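Local atomic coordinates of uncharacterized ATP-binding protein MJECL15 (Methanocaldococcus jannaschii, PDB entry 3H92), a protein that is of unknown function but is classed as ATP-binding and carries a C-terminal domain that belongs to the helix-turn-helix families. Residues 34-39 / 56-61; 67-72 / 76-81. All coordinates share one frame; numbering follows the deposited sequence.

Contact 1. Residues 34-39 / 56-61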
# COMPACT_ATOMS: atom_id res chain seq x y z
N ASP A 34 -11.76 2.07 2.71
CA ASP A 34 -12.17 1.95 1.32
C ASP A 34 -11.27 2.80 0.35
O ASP A 34 -11.09 2.43 -0.81
CB ASP A 34 -13.71 2.24 1.19
CG ASP A 34 -14.60 0.93 1.23
OD1 ASP A 34 -14.02 -0.20 1.13
OD2 ASP A 34 -15.87 1.07 1.31
N GLU A 35 -10.71 3.90 0.88
CA GLU A 35 -9.75 4.78 0.18
C GLU A 35 -8.36 4.19 0.17
O GLU A 35 -7.62 4.41 -0.77
CB GLU A 35 -9.59 6.09 0.92
CG GLU A 35 -10.68 7.11 0.77
CD GLU A 35 -10.33 8.38 1.60
OE1 GLU A 35 -10.36 8.31 2.88
OE2 GLU A 35 -10.04 9.45 0.97
N VAL A 36 -7.99 3.52 1.27
CA VAL A 36 -6.80 2.70 1.27
C VAL A 36 -6.90 1.62 0.21
O VAL A 36 -5.96 1.50 -0.57
CB VAL A 36 -6.46 2.13 2.67
CG1 VAL A 36 -5.34 1.09 2.59
CG2 VAL A 36 -6.07 3.28 3.59
N LEU A 37 -8.03 0.90 0.11
CA LEU A 37 -8.18 -0.15 -0.95
C LEU A 37 -8.01 0.46 -2.29
O LEU A 37 -7.32 -0.11 -3.14
CB LEU A 37 -9.52 -0.89 -1.00
CG LEU A 37 -9.88 -2.08 -0.11
CD1 LEU A 37 -11.26 -2.68 -0.56
CD2 LEU A 37 -8.76 -3.15 -0.03
N GLU A 38 -8.69 1.57 -2.52
CA GLU A 38 -8.69 2.17 -3.86
C GLU A 38 -7.29 2.64 -4.22
O GLU A 38 -6.81 2.35 -5.32
CB GLU A 38 -9.75 3.26 -4.03
CG GLU A 38 -11.18 2.70 -4.32
CD GLU A 38 -11.19 1.46 -5.31
OE1 GLU A 38 -10.74 1.62 -6.47
OE2 GLU A 38 -11.61 0.33 -4.89
N ALA A 39 -6.59 3.25 -3.26
CA ALA A 39 -5.17 3.55 -3.41
C ALA A 39 -4.37 2.33 -3.86
O ALA A 39 -3.78 2.35 -4.90
CB ALA A 39 -4.60 4.12 -2.14
N ARG A 56 -2.64 12.49 0.06
CA ARG A 56 -1.48 12.67 0.92
C ARG A 56 -1.58 11.87 2.21
O ARG A 56 -0.68 11.12 2.55
CB ARG A 56 -1.33 14.16 1.24
CG ARG A 56 -0.37 14.53 2.35
CD ARG A 56 -0.89 15.78 3.16
NE ARG A 56 -2.31 15.67 3.56
CZ ARG A 56 -3.00 16.57 4.26
NH1 ARG A 56 -2.42 17.69 4.68
NH2 ARG A 56 -4.29 16.35 4.54
N LYS A 57 -2.68 12.03 2.92
CA LYS A 57 -2.81 11.37 4.19
C LYS A 57 -2.55 9.87 3.99
O LYS A 57 -1.90 9.22 4.81
CB LYS A 57 -4.21 11.58 4.76
CG LYS A 57 -4.37 12.73 5.76
CD LYS A 57 -5.77 12.66 6.53
CE LYS A 57 -6.33 14.10 6.91
NZ LYS A 57 -7.76 14.16 7.44
N ILE A 58 -3.05 9.33 2.89
CA ILE A 58 -2.99 7.90 2.65
C ILE A 58 -1.60 7.53 2.27
O ILE A 58 -1.07 6.56 2.80
CB ILE A 58 -4.00 7.47 1.58
CG1 ILE A 58 -5.40 7.74 2.12
CG2 ILE A 58 -3.90 6.02 1.26
CD1 ILE A 58 -6.46 6.93 1.40
N ARG A 59 -0.98 8.31 1.39
CA ARG A 59 0.41 8.00 1.03
C ARG A 59 1.30 8.03 2.24
O ARG A 59 2.13 7.16 2.42
CB ARG A 59 1.00 8.92 -0.07
CG ARG A 59 1.66 10.18 0.43
CD ARG A 59 2.53 10.82 -0.56
NE ARG A 59 2.28 12.25 -0.66
CZ ARG A 59 1.46 12.83 -1.56
NH1 ARG A 59 1.38 14.15 -1.55
NH2 ARG A 59 0.71 12.14 -2.46
N ILE A 60 1.15 9.05 3.06
CA ILE A 60 1.95 9.19 4.22
C ILE A 60 1.85 7.94 5.09
O ILE A 60 2.84 7.40 5.56
CB ILE A 60 1.50 10.41 4.99
CG1 ILE A 60 2.05 11.66 4.35
CG2 ILE A 60 2.00 10.37 6.40
CD1 ILE A 60 1.70 12.92 5.13
N PHE A 61 0.63 7.47 5.26
CA PHE A 61 0.35 6.30 6.08
C PHE A 61 0.96 5.02 5.53
O PHE A 61 1.61 4.23 6.21
CB PHE A 61 -1.17 6.16 6.19
CG PHE A 61 -1.60 4.93 6.91
CD1 PHE A 61 -1.53 4.86 8.28
CD2 PHE A 61 -2.02 3.80 6.19
CE1 PHE A 61 -1.90 3.70 8.97
CE2 PHE A 61 -2.37 2.64 6.85
CZ PHE A 61 -2.31 2.59 8.24
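Ile58 reaches out from helix 56-61 and lies against three residues of helix 34-39, Glu35, Val36 and Ala39. The tight part is its CD1 methyl, which stands only 3.3 Å from Glu35 CB, a short distance for two carbons. The same methyl presses on helix backbone, with Glu35 O 3.5 Å and Val36 N 3.7 Å from Ile58 CD1. It gets there because CG1 lies anti to the carbonyl carbon (chi1 -64°) and the chain then runs on extended to CD1. The other branch, CG2, enters more gently: it is 4.0 Å from Ala39 CB and 4.2 Å from Val36 CG2, ordinary apolar packing. One isoleucine thus touches residues at positions i, i+1 and i+4 on one side of the opposing helix.

The solvent side is looser. There the Glu35 chain extends beyond CG and crosses the isoleucine side chain at a slant, its CD 4.1 Å from Ile58 CD1; Glu35 is partly exposed, whereas Val36, Ala39 and Ile58 are buried. The contact is small, burying 192 Å², and purely van der Waals between the two segments. The axes of the two segments come within 10.4 Å of each other and cross at -75°; the closest CA atoms are those of Val36 and Ile58.

Lys55 and Ile54, just ahead of helix 56-64, touch Glu35 and Ala39. On the inner side Val36 packs on Leu21 and Val24 of helix 8-27, and Phe61 rests on Leu20 and Val24 of that same helix, so the contact lies where helices 8-27, 33-45 and 56-64 meet.

Contact 2. Residues 67-72 / 76-81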
# COMPACT_ATOMS: atom_id res chain seq x y z
N ILE A 67 4.51 -0.13 3.15
CA ILE A 67 3.82 -0.77 2.03
C ILE A 67 4.32 -0.09 0.75
O ILE A 67 4.54 -0.76 -0.27
CB ILE A 67 2.32 -0.63 2.20
CG1 ILE A 67 1.84 -1.36 3.46
CG2 ILE A 67 1.54 -1.14 0.97
CD1 ILE A 67 2.08 -2.92 3.47
N LEU A 68 4.48 1.23 0.81
CA LEU A 68 4.89 1.98 -0.38
C LEU A 68 6.21 2.67 -0.13
O LEU A 68 6.49 3.05 1.00
CB LEU A 68 3.88 3.02 -0.74
CG LEU A 68 2.49 2.55 -1.20
CD1 LEU A 68 1.65 3.75 -1.58
CD2 LEU A 68 2.53 1.57 -2.39
N PHE A 69 6.98 2.86 -1.21
CA PHE A 69 8.24 3.64 -1.21
C PHE A 69 8.05 4.90 -2.09
O PHE A 69 7.60 4.81 -3.21
CB PHE A 69 9.36 2.80 -1.81
CG PHE A 69 10.68 3.56 -1.99
CD1 PHE A 69 11.47 3.87 -0.88
CD2 PHE A 69 11.10 3.97 -3.23
CE1 PHE A 69 12.68 4.59 -1.01
CE2 PHE A 69 12.30 4.69 -3.39
CZ PHE A 69 13.09 5.01 -2.26
N LEU A 70 8.42 6.06 -1.56
CA LEU A 70 8.48 7.31 -2.30
C LEU A 70 9.90 7.58 -2.88
O LEU A 70 10.91 7.56 -2.15
CB LEU A 70 8.08 8.49 -1.38
CG LEU A 70 8.20 9.88 -2.03
CD1 LEU A 70 7.23 10.07 -3.24
CD2 LEU A 70 8.01 11.00 -0.95
N ASN A 71 9.97 7.84 -4.18
CA ASN A 71 11.21 8.28 -4.79
C ASN A 71 11.04 9.76 -4.91
O ASN A 71 10.29 10.20 -5.72
CB ASN A 71 11.44 7.64 -6.15
CG ASN A 71 12.71 8.08 -6.79
OD1 ASN A 71 13.05 9.27 -6.79
ND2 ASN A 71 13.45 7.13 -7.37
N PRO A 72 11.72 10.55 -4.07
CA PRO A 72 11.53 12.01 -4.02
C PRO A 72 12.07 12.74 -5.24
O PRO A 72 11.57 13.85 -5.59
CB PRO A 72 12.34 12.44 -2.80
CG PRO A 72 12.69 11.15 -2.07
CD PRO A 72 12.69 10.08 -3.07
N THR A 76 7.61 9.67 -7.46
CA THR A 76 6.76 8.50 -7.68
C THR A 76 6.64 7.62 -6.44
O THR A 76 7.47 7.69 -5.52
CB THR A 76 7.28 7.61 -8.85
OG1 THR A 76 8.63 7.20 -8.59
CG2 THR A 76 7.25 8.38 -10.16
N LEU A 77 5.59 6.81 -6.44
CA LEU A 77 5.37 5.81 -5.42
C LEU A 77 5.40 4.45 -6.09
O LEU A 77 5.03 4.32 -7.26
CB LEU A 77 3.99 5.96 -4.79
CG LEU A 77 3.73 7.30 -4.05
CD1 LEU A 77 2.23 7.47 -3.77
CD2 LEU A 77 4.51 7.35 -2.75
N LYS A 78 5.81 3.46 -5.32
CA LYS A 78 5.78 2.06 -5.79
C LYS A 78 5.76 1.20 -4.53
O LYS A 78 6.06 1.70 -3.48
CB LYS A 78 6.99 1.71 -6.68
CG LYS A 78 8.37 1.78 -6.06
CD LYS A 78 9.38 1.59 -7.17
CE LYS A 78 10.76 1.52 -6.65
NZ LYS A 78 11.77 1.64 -7.78
N PRO A 79 5.39 -0.06 -4.68
CA PRO A 79 5.41 -0.97 -3.55
C PRO A 79 6.83 -1.05 -2.99
O PRO A 79 7.80 -0.88 -3.72
CB PRO A 79 4.97 -2.31 -4.14
CG PRO A 79 4.20 -1.95 -5.40
CD PRO A 79 4.99 -0.76 -5.93
N GLN A 80 6.93 -1.26 -1.69
CA GLN A 80 8.18 -1.23 -0.98
C GLN A 80 9.06 -2.38 -1.44
O GLN A 80 10.30 -2.28 -1.37
CB GLN A 80 7.91 -1.34 0.50
CG GLN A 80 9.11 -1.14 1.36
CD GLN A 80 9.50 0.31 1.45
OE1 GLN A 80 8.65 1.18 1.70
NE2 GLN A 80 10.79 0.59 1.27
N SER A 81 8.45 -3.47 -1.90
CA SER A 81 9.19 -4.61 -2.45
C SER A 81 8.29 -5.37 -3.35
O SER A 81 7.07 -5.15 -3.35
CB SER A 81 9.60 -5.57 -1.33
OG SER A 81 8.47 -6.30 -0.91
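Phe69 and Lys78 form the central hydrogen-bonded pair of the two strands: Phe69 N gives Lys78 O a 2.7 Å bond that is almost straight (175°), and Lys78 N answers to Phe69 O at 3.1 Å. Nearer the turn Asn71 and Thr76 repeat the pattern, with Asn71 N 2.8 Å from Thr76 O and a longer return bond. At the other end Gln80 N meets Ile67 O at 2.8 Å from well above the carbonyl plane (43° out of it), as the chain leaves the strand. Polar side chains are engaged near the turn: Asn71 OD1 takes Lys74 N inside it, and Thr76 OG1 bonds Glu48.

Between these pairs, Leu70 and Leu77 share one face. Their side chains slant across each other, Leu70 CD1 3.9 Å from Leu77 CD2, and both lie on Ile63 of helix 56-64. Leu70 CD1 also comes to 3.3 Å from Thr76 O. Phe69 and Lys78 share the opposite face, where Lys78 CE lies 4.2 Å from Phe69 CD2. Leu68 and Pro79 diverge, yet both reach Phe43 of helix 33-45.

Just past strand 76-79, Ser81 is the N-cap of helix 82-91, its OG bonded to Val84 N. The axes of strands 68-71 and 76-79 run 151° apart in direction, an antiparallel hairpin consistent with the wing of a winged helix-turn-helix domain.

Overall arrangement
Helix 56-64 supplies one side of contact 1 and, further along the chain, runs into strand 68-71, which opens contact 2. The two centres are about 13 Å apart, and the contacts touch where Arg59 CB packs on Leu77 CD1 at 4.2 Å. Helix 33-45 is a second bridge: its start belongs to contact 1, while Leu40 and Phe43 further along it face the hairpin residues. Contact 2 thus lays one sheet face against the helices that contact 1 joins. The sheet order 49-50, 76-79, 68-71 is consistent with a winged-helix domain. No active site or nucleotide pocket is known in this domain, so both contacts are read as structural packing.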